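Local atomic coordinates of dihydropteridine reductase (Caenorhabditis elegans, PDB entry 1OOE), a protein that probably uses NADH or NADPH to reduce quinonoid dihydrobiopterin to tetrahydrobiopterin, as a homodimeric member of the short-chain dehydrogenase/reductase family. Residues Lys113-His118 with Ser162-Asn167; Asp74-Val79 with Gly123-Thr128. All coordinates share one frame; numbering follows the deposited sequence. Where two conformers were deposited one is given.

Contact 1 of 2, residues Lys113-His118 with Ser162-Asn167; sequences KLATTH and SGLPDN
The C-terminal turn of helix 93-118, one of the helices flanking the central sheet of this short-chain dehydrogenase/reductase, meets the loop that leads from helix 141-158 into strand 169-175. No hydrogen bond crosses between 113-118 and 162-167; the two are joined by van der Waals contacts of methyl groups, a proline CH2 and two carbonyl oxygens. Thr-116 stands at the middle, its CA 4.6 Å from that of Leu-164. Its CG2 lies beside the backbone N and anti to the carbonyl carbon, which brings this methyl against the carbonyl O of Gly-163 at 3.3 Å. The same rotation (chi1 61°) turns OG1 back over its own helix, where it donates to Lys-113 O at 2.8 Å. That oxygen also takes the hydroxyl of Thr-117, and both donors sit above the carbonyl plane. Here, in this Rossmann-type fold, the loop passes the helix end on its way into strand 169-175, and Leu-164 makes the closest apolar join: although its CB points away from the helix, the CD2 branch reaches back to touch both Thr-116 CG2 and Ala-115 CB, each at 3.8 Å. An alanine in place of Thr-116 would remove the methyl that meets Gly-163 and Leu-164 and would probably loosen the loop against the helix, with one hydroxyl bond to Lys-113 O lost as well. Pro-165 follows, its ring CD 3.9 Å from Ala-115 O. At Gly-163 phi is 119°, where a side chain would be jammed against the preceding carbonyl and crowd Thr-116 CG2. Ala-88 of the second subunit packs on Thr-116.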
ATOM      1  N   LYS A 113     -14.292  -6.887   1.847  1.00  8.61           N
ATOM      2  CA  LYS A 113     -15.432  -6.548   2.699  1.00  9.71           C
ATOM      3  C   LYS A 113     -16.656  -7.353   2.264  1.00  9.66           C
ATOM      4  O   LYS A 113     -17.418  -7.846   3.101  1.00 10.39           O
ATOM      5  CB  LYS A 113     -15.742  -5.047   2.607  1.00 11.99           C
ATOM      6  CG  LYS A 113     -16.848  -4.577   3.560  1.00 10.58           C
ATOM      7  CD  LYS A 113     -16.453  -4.775   5.019  1.00 15.84           C
ATOM      8  CE  LYS A 113     -17.590  -4.399   5.960  1.00 13.46           C
ATOM      9  NZ  LYS A 113     -17.158  -4.439   7.383  1.00 17.81           N
ATOM     10  N   LEU A 114     -16.848  -7.482   0.954  1.00 10.10           N
ATOM     11  CA  LEU A 114     -17.979  -8.244   0.430  1.00 10.57           C
ATOM     12  C   LEU A 114     -17.880  -9.703   0.863  1.00 11.95           C
ATOM     13  O   LEU A 114     -18.882 -10.322   1.223  1.00 13.83           O
ATOM     14  CB  LEU A 114     -18.019  -8.157  -1.100  1.00 10.37           C
ATOM     15  CG  LEU A 114     -18.490  -6.822  -1.682  1.00  9.74           C
ATOM     16  CD1 LEU A 114     -18.189  -6.761  -3.179  1.00 11.34           C
ATOM     17  CD2 LEU A 114     -19.977  -6.661  -1.425  1.00 12.00           C
ATOM     18  N   ALA A 115     -16.665 -10.244   0.845  1.00 11.23           N
ATOM     19  CA  ALA A 115     -16.441 -11.636   1.225  1.00 12.26           C
ATOM     20  C   ALA A 115     -16.759 -11.911   2.691  1.00 12.92           C
ATOM     21  O   ALA A 115     -17.372 -12.927   3.019  1.00 13.27           O
ATOM     22  CB  ALA A 115     -14.997 -12.027   0.925  1.00 12.21           C
ATOM     23  N   THR A 116     -16.337 -11.019   3.579  1.00 15.76           N
ATOM     24  CA  THR A 116     -16.598 -11.211   4.999  1.00 16.35           C
ATOM     25  C   THR A 116     -18.097 -11.188   5.260  1.00 16.34           C
ATOM     26  O   THR A 116     -18.580 -11.777   6.227  1.00 16.33           O
ATOM     27  CB  THR A 116     -15.915 -10.121   5.857  1.00 19.18           C
ATOM     28  OG1 THR A 116     -16.423  -8.832   5.494  1.00 23.50           O
ATOM     29  CG2 THR A 116     -14.411 -10.146   5.647  1.00 19.81           C
ATOM     30  N   THR A 117     -18.827 -10.529   4.367  1.00 17.67           N
ATOM     31  CA  THR A 117     -20.271 -10.400   4.488  1.00 17.84           C
ATOM     32  C   THR A 117     -21.075 -11.488   3.778  1.00 16.22           C
ATOM     33  O   THR A 117     -22.013 -12.055   4.342  1.00 17.98           O
ATOM     34  CB  THR A 117     -20.765  -9.047   3.908  1.00 19.67           C
ATOM     35  OG1 THR A 117     -20.044  -7.958   4.500  1.00 20.17           O
ATOM     36  CG2 THR A 117     -22.250  -8.873   4.177  1.00 18.17           C
ATOM     37  N   HIS A 118     -20.690 -11.786   2.542  1.00 14.02           N
ATOM     38  CA  HIS A 118     -21.437 -12.725   1.716  1.00 11.33           C
ATOM     39  C   HIS A 118     -20.834 -14.069   1.319  1.00 11.55           C
ATOM     40  O   HIS A 118     -21.543 -14.910   0.774  1.00 12.61           O
ATOM     41  CB  HIS A 118     -21.855 -11.993   0.442  1.00 10.40           C
ATOM     42  CG  HIS A 118     -22.591 -10.716   0.698  1.00 10.49           C
ATOM     43  ND1 HIS A 118     -23.876 -10.688   1.192  1.00 10.39           N
ATOM     44  CD2 HIS A 118     -22.218  -9.423   0.547  1.00 11.06           C
ATOM     45  CE1 HIS A 118     -24.265  -9.434   1.334  1.00 11.00           C
ATOM     46  NE2 HIS A 118     -23.277  -8.645   0.949  1.00 10.88           N
ATOM     47  N   SER A 162      -9.458 -12.549  10.718  1.00 12.78           N
ATOM     48  CA  SER A 162      -9.346 -11.440   9.777  1.00 12.68           C
ATOM     49  C   SER A 162     -10.744 -10.968   9.401  1.00 12.88           C
ATOM     50  O   SER A 162     -10.929  -9.849   8.928  1.00 11.48           O
ATOM     51  CB  SER A 162      -8.642 -11.901   8.511  1.00 12.82           C
ATOM     52  OG  SER A 162      -9.505 -12.753   7.775  1.00  9.77           O
ATOM     53  N   GLY A 163     -11.727 -11.840   9.597  1.00 13.05           N
ATOM     54  CA  GLY A 163     -13.093 -11.499   9.254  1.00 14.56           C
ATOM     55  C   GLY A 163     -13.665 -12.426   8.196  1.00 14.65           C
ATOM     56  O   GLY A 163     -14.880 -12.479   8.003  1.00 16.57           O
ATOM     57  N   LEU A 164     -12.797 -13.152   7.497  1.00 14.89           N
ATOM     58  CA  LEU A 164     -13.268 -14.082   6.475  1.00 15.16           C
ATOM     59  C   LEU A 164     -13.930 -15.265   7.167  1.00 15.75           C
ATOM     60  O   LEU A 164     -13.579 -15.609   8.294  1.00 16.44           O
ATOM     61  CB  LEU A 164     -12.109 -14.565   5.596  1.00 15.86           C
ATOM     62  CG  LEU A 164     -11.513 -13.511   4.655  1.00 17.05           C
ATOM     63  CD1 LEU A 164     -10.461 -14.157   3.768  1.00 16.71           C
ATOM     64  CD2 LEU A 164     -12.619 -12.887   3.807  1.00 20.80           C
ATOM     65  N   PRO A 165     -14.901 -15.904   6.500  1.00 16.37           N
ATOM     66  CA  PRO A 165     -15.588 -17.049   7.106  1.00 17.08           C
ATOM     67  C   PRO A 165     -14.707 -18.274   7.316  1.00 17.94           C
ATOM     68  O   PRO A 165     -13.664 -18.428   6.679  1.00 17.87           O
ATOM     69  CB  PRO A 165     -16.743 -17.307   6.138  1.00 16.22           C
ATOM     70  CG  PRO A 165     -16.177 -16.898   4.822  1.00 17.98           C
ATOM     71  CD  PRO A 165     -15.434 -15.621   5.156  1.00 17.26           C
ATOM     72  N   ASP A 166     -15.137 -19.146   8.222  1.00 19.45           N
ATOM     73  CA  ASP A 166     -14.390 -20.358   8.530  1.00 19.33           C
ATOM     74  C   ASP A 166     -14.146 -21.238   7.316  1.00 18.56           C
ATOM     75  O   ASP A 166     -15.013 -21.382   6.449  1.00 16.12           O
ATOM     76  CB  ASP A 166     -15.126 -21.185   9.587  1.00 24.02           C
ATOM     77  CG  ASP A 166     -15.246 -20.467  10.912  1.00 27.12           C
ATOM     78  OD1 ASP A 166     -14.224 -19.941  11.398  1.00 29.39           O
ATOM     79  OD2 ASP A 166     -16.364 -20.440  11.473  1.00 30.94           O
ATOM     80  N   ASN A 167     -12.953 -21.821   7.265  1.00 18.79           N
ATOM     81  CA  ASN A 167     -12.575 -22.733   6.195  1.00 16.55           C
ATOM     82  C   ASN A 167     -12.431 -22.096   4.816  1.00 14.78           C
ATOM     83  O   ASN A 167     -12.210 -22.802   3.832  1.00 14.91           O
ATOM     84  CB  ASN A 167     -13.586 -23.881   6.130  1.00 18.69           C
ATOM     85  CG  ASN A 167     -13.663 -24.665   7.432  1.00 22.81           C
ATOM     86  OD1 ASN A 167     -14.706 -25.225   7.772  1.00 24.95           O
ATOM     87  ND2 ASN A 167     -12.554 -24.716   8.158  1.00 22.35           N
TER

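Contact 2 of 2, residues Asp74-Val79 with Gly123-Thr128; sequences DGVFCV and GLLQLT
Val-76 and Leu-125 lie side by side and point the same way, Leu-125 CD1 3.8 Å from Val-76 CB, on the sheet face that helix 93-118 covers through Ala-111. The opposite face carries Phe-77, whose CE1 meets Leu-124 CD2 at 4.0 Å, the two side chains crossing at about a right angle. Gly-75 lies against one face of the ring; a CB there would clash with Phe-77 CE1. Phe-23 and helix 198-210 close in around this side.

Between the faces runs the backbone ladder. Strands 75-78 and 123-128 are parallel, their axes only 3° apart. Val-76 faces strand 123-128 with both its N and its O, donating to Leu-124 O at 3.0 Å and accepting from Gln-126 N at 2.9 Å, both nearly along the C=O axes. Leu-124 N to Asp-74 O and Cys-78 N to Gln-126 O extend the ladder in either direction.

Gln-126 starts with CG anti to its backbone N, then bends at chi2 (-94°), so the amide comes alongside the base of Phe-77, the side chains crossing at about a right angle and the amide and ring planes 25° apart. OE1 lies 3.2 Å from Phe-77 CB, buried and without a polar partner in the model, while NE2 makes a weak bond to Leu-127 O. At the C-terminal edge the ladder changes character: the hydroxyl of Thr-128 donates to a lone pair of Cys-78 O at 2.8 Å, and a water accepts from Thr-128 N and bonds weakly to the same carbonyl. Such adjacent parallel strands, linked by a right-handed crossover through helix 93-118, are typical of the Rossmann fold of short-chain dehydrogenases/reductases.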
ATOM      1  N   ASP A  74     -20.324 -18.443  -3.607  1.00  9.38           N
ATOM      2  CA  ASP A  74     -19.283 -19.466  -3.528  1.00  9.55           C
ATOM      3  C   ASP A  74     -17.903 -18.863  -3.762  1.00  8.81           C
ATOM      4  O   ASP A  74     -16.887 -19.451  -3.397  1.00 10.01           O
ATOM      5  CB  ASP A  74     -19.541 -20.566  -4.558  1.00 12.10           C
ATOM      6  CG  ASP A  74     -20.867 -21.266  -4.335  1.00 13.79           C
ATOM      7  OD1 ASP A  74     -21.914 -20.690  -4.695  0.50 13.05           O
ATOM      8  OD2 ASP A  74     -20.864 -22.387  -3.788  0.50 13.46           O
ATOM      9  N   GLY A  75     -17.877 -17.683  -4.371  1.00  9.01           N
ATOM     10  CA  GLY A  75     -16.611 -17.023  -4.630  1.00  8.31           C
ATOM     11  C   GLY A  75     -16.757 -15.560  -4.996  1.00  7.87           C
ATOM     12  O   GLY A  75     -17.797 -15.126  -5.499  1.00  8.21           O
ATOM     13  N   VAL A  76     -15.710 -14.798  -4.700  1.00  7.18           N
ATOM     14  CA  VAL A  76     -15.635 -13.374  -5.016  1.00  7.93           C
ATOM     15  C   VAL A  76     -14.304 -13.265  -5.758  1.00  7.40           C
ATOM     16  O   VAL A  76     -13.255 -13.576  -5.200  1.00  8.12           O
ATOM     17  CB  VAL A  76     -15.593 -12.505  -3.729  1.00  6.57           C
ATOM     18  CG1 VAL A  76     -15.394 -11.034  -4.092  1.00  8.29           C
ATOM     19  CG2 VAL A  76     -16.893 -12.673  -2.947  1.00  8.16           C
ATOM     20  N   PHE A  77     -14.356 -12.858  -7.022  1.00  8.57           N
ATOM     21  CA  PHE A  77     -13.147 -12.746  -7.833  1.00  9.28           C
ATOM     22  C   PHE A  77     -12.915 -11.294  -8.223  1.00  8.37           C
ATOM     23  O   PHE A  77     -13.722 -10.707  -8.937  1.00  8.92           O
ATOM     24  CB  PHE A  77     -13.282 -13.602  -9.097  1.00 10.21           C
ATOM     25  CG  PHE A  77     -13.819 -14.992  -8.846  1.00  8.57           C
ATOM     26  CD1 PHE A  77     -13.321 -15.778  -7.808  1.00 11.06           C
ATOM     27  CD2 PHE A  77     -14.815 -15.516  -9.665  1.00  9.76           C
ATOM     28  CE1 PHE A  77     -13.808 -17.066  -7.590  1.00 11.03           C
ATOM     29  CE2 PHE A  77     -15.310 -16.805  -9.457  1.00 10.31           C
ATOM     30  CZ  PHE A  77     -14.806 -17.581  -8.418  1.00 11.90           C
ATOM     31  N   CYS A  78     -11.807 -10.720  -7.756  1.00  7.88           N
ATOM     32  CA  CYS A  78     -11.492  -9.325  -8.049  1.00  8.73           C
ATOM     33  C   CYS A  78     -10.335  -9.192  -9.031  1.00  9.77           C
ATOM     34  O   CYS A  78      -9.195  -9.522  -8.702  1.00  9.52           O
ATOM     35  CB  CYS A  78     -11.149  -8.587  -6.753  1.00  7.30           C
ATOM     36  SG  CYS A  78     -10.934  -6.801  -6.950  1.00  9.30           S
ATOM     37  N   VAL A  79     -10.637  -8.702 -10.230  1.00  9.33           N
ATOM     38  CA  VAL A  79      -9.630  -8.525 -11.274  1.00 10.03           C
ATOM     39  C   VAL A  79      -9.656  -7.110 -11.853  1.00 12.67           C
ATOM     40  O   VAL A  79      -9.178  -6.873 -12.968  1.00 14.53           O
ATOM     41  CB  VAL A  79      -9.846  -9.543 -12.422  1.00 11.81           C
ATOM     42  CG1 VAL A  79      -9.570 -10.952 -11.914  1.00 10.05           C
ATOM     43  CG2 VAL A  79     -11.275  -9.441 -12.961  1.00 10.96           C
ATOM     44  N   GLY A 123     -15.683 -20.923   1.193  1.00  9.07           N
ATOM     45  CA  GLY A 123     -15.652 -20.309  -0.125  1.00  8.43           C
ATOM     46  C   GLY A 123     -14.296 -19.757  -0.516  1.00  8.99           C
ATOM     47  O   GLY A 123     -13.340 -19.860   0.247  1.00 10.73           O
ATOM     48  N   LEU A 124     -14.221 -19.154  -1.702  1.00  9.15           N
ATOM     49  CA  LEU A 124     -12.969 -18.602  -2.212  1.00  9.04           C
ATOM     50  C   LEU A 124     -13.000 -17.113  -2.540  1.00  9.08           C
ATOM     51  O   LEU A 124     -13.928 -16.632  -3.184  1.00  8.14           O
ATOM     52  CB  LEU A 124     -12.557 -19.356  -3.483  1.00 10.45           C
ATOM     53  CG  LEU A 124     -11.389 -18.784  -4.294  1.00 11.56           C
ATOM     54  CD1 LEU A 124     -10.100 -18.945  -3.515  1.00 11.38           C
ATOM     55  CD2 LEU A 124     -11.292 -19.494  -5.642  1.00 11.17           C
ATOM     56  N   LEU A 125     -11.979 -16.392  -2.077  1.00  7.48           N
ATOM     57  CA  LEU A 125     -11.823 -14.977  -2.403  1.00  7.46           C
ATOM     58  C   LEU A 125     -10.530 -14.925  -3.212  1.00  7.85           C
ATOM     59  O   LEU A 125      -9.490 -15.409  -2.756  1.00  8.30           O
ATOM     60  CB  LEU A 125     -11.665 -14.103  -1.153  1.00  7.91           C
ATOM     61  CG  LEU A 125     -11.132 -12.683  -1.432  1.00  7.38           C
ATOM     62  CD1 LEU A 125     -12.160 -11.879  -2.227  1.00  8.89           C
ATOM     63  CD2 LEU A 125     -10.812 -11.980  -0.116  1.00  8.84           C
ATOM     64  N   GLN A 126     -10.596 -14.379  -4.420  1.00  6.62           N
ATOM     65  CA  GLN A 126      -9.403 -14.263  -5.254  1.00  6.29           C
ATOM     66  C   GLN A 126      -9.130 -12.795  -5.541  1.00  5.84           C
ATOM     67  O   GLN A 126     -10.039 -12.035  -5.878  1.00  8.01           O
ATOM     68  CB  GLN A 126      -9.587 -15.042  -6.561  1.00  7.49           C
ATOM     69  CG  GLN A 126      -8.526 -14.766  -7.624  1.00  7.35           C
ATOM     70  CD  GLN A 126      -8.956 -13.681  -8.592  1.00  9.10           C
ATOM     71  OE1 GLN A 126     -10.088 -13.692  -9.078  1.00 10.82           O
ATOM     72  NE2 GLN A 126      -8.054 -12.741  -8.888  1.00  9.50           N
ATOM     73  N   LEU A 127      -7.873 -12.401  -5.375  1.00  6.09           N
ATOM     74  CA  LEU A 127      -7.454 -11.026  -5.618  1.00  6.14           C
ATOM     75  C   LEU A 127      -6.366 -11.040  -6.681  1.00  5.64           C
ATOM     76  O   LEU A 127      -5.803 -12.090  -7.003  1.00  5.40           O
ATOM     77  CB  LEU A 127      -6.900 -10.391  -4.336  1.00  7.18           C
ATOM     78  CG  LEU A 127      -7.810 -10.359  -3.104  1.00  6.78           C
ATOM     79  CD1 LEU A 127      -7.050  -9.745  -1.941  1.00  7.73           C
ATOM     80  CD2 LEU A 127      -9.083  -9.565  -3.403  1.00  6.86           C
ATOM     81  N   THR A 128      -6.062  -9.869  -7.218  1.00  6.56           N
ATOM     82  CA  THR A 128      -5.038  -9.775  -8.244  1.00  7.66           C
ATOM     83  C   THR A 128      -3.869  -8.936  -7.757  1.00  7.02           C
ATOM     84  O   THR A 128      -4.032  -7.762  -7.435  1.00  7.91           O
ATOM     85  CB  THR A 128      -5.615  -9.168  -9.531  1.00  9.75           C
ATOM     86  OG1 THR A 128      -6.705  -9.980  -9.991  1.00  9.22           O
ATOM     87  CG2 THR A 128      -4.547  -9.118 -10.619  1.00 11.04           C
TER
HETATM   88  O   HOH W   1      -7.651  -7.569  -6.478  1.00  8.36           O

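How the contacts relate
The two contacts have centres 11 Å apart; helix 93-118 carries one segment of contact 1 and leads from one strand of contact 2 to the other. Along the chain their segments alternate: strand 73-78 comes first, then the end of that helix, strand 123-128, and finally the loop before strand 169-175, the next strand of the sheet. Contact 2 is buried in the middle of the sheet, whereas contact 1 lies at the surface, where the second subunit comes near. They touch directly, Ala-115 CB being 4.2 Å from Leu-125 CD1, so the crossover helix packs on the sheet with one side and on the loop near the second subunit with another.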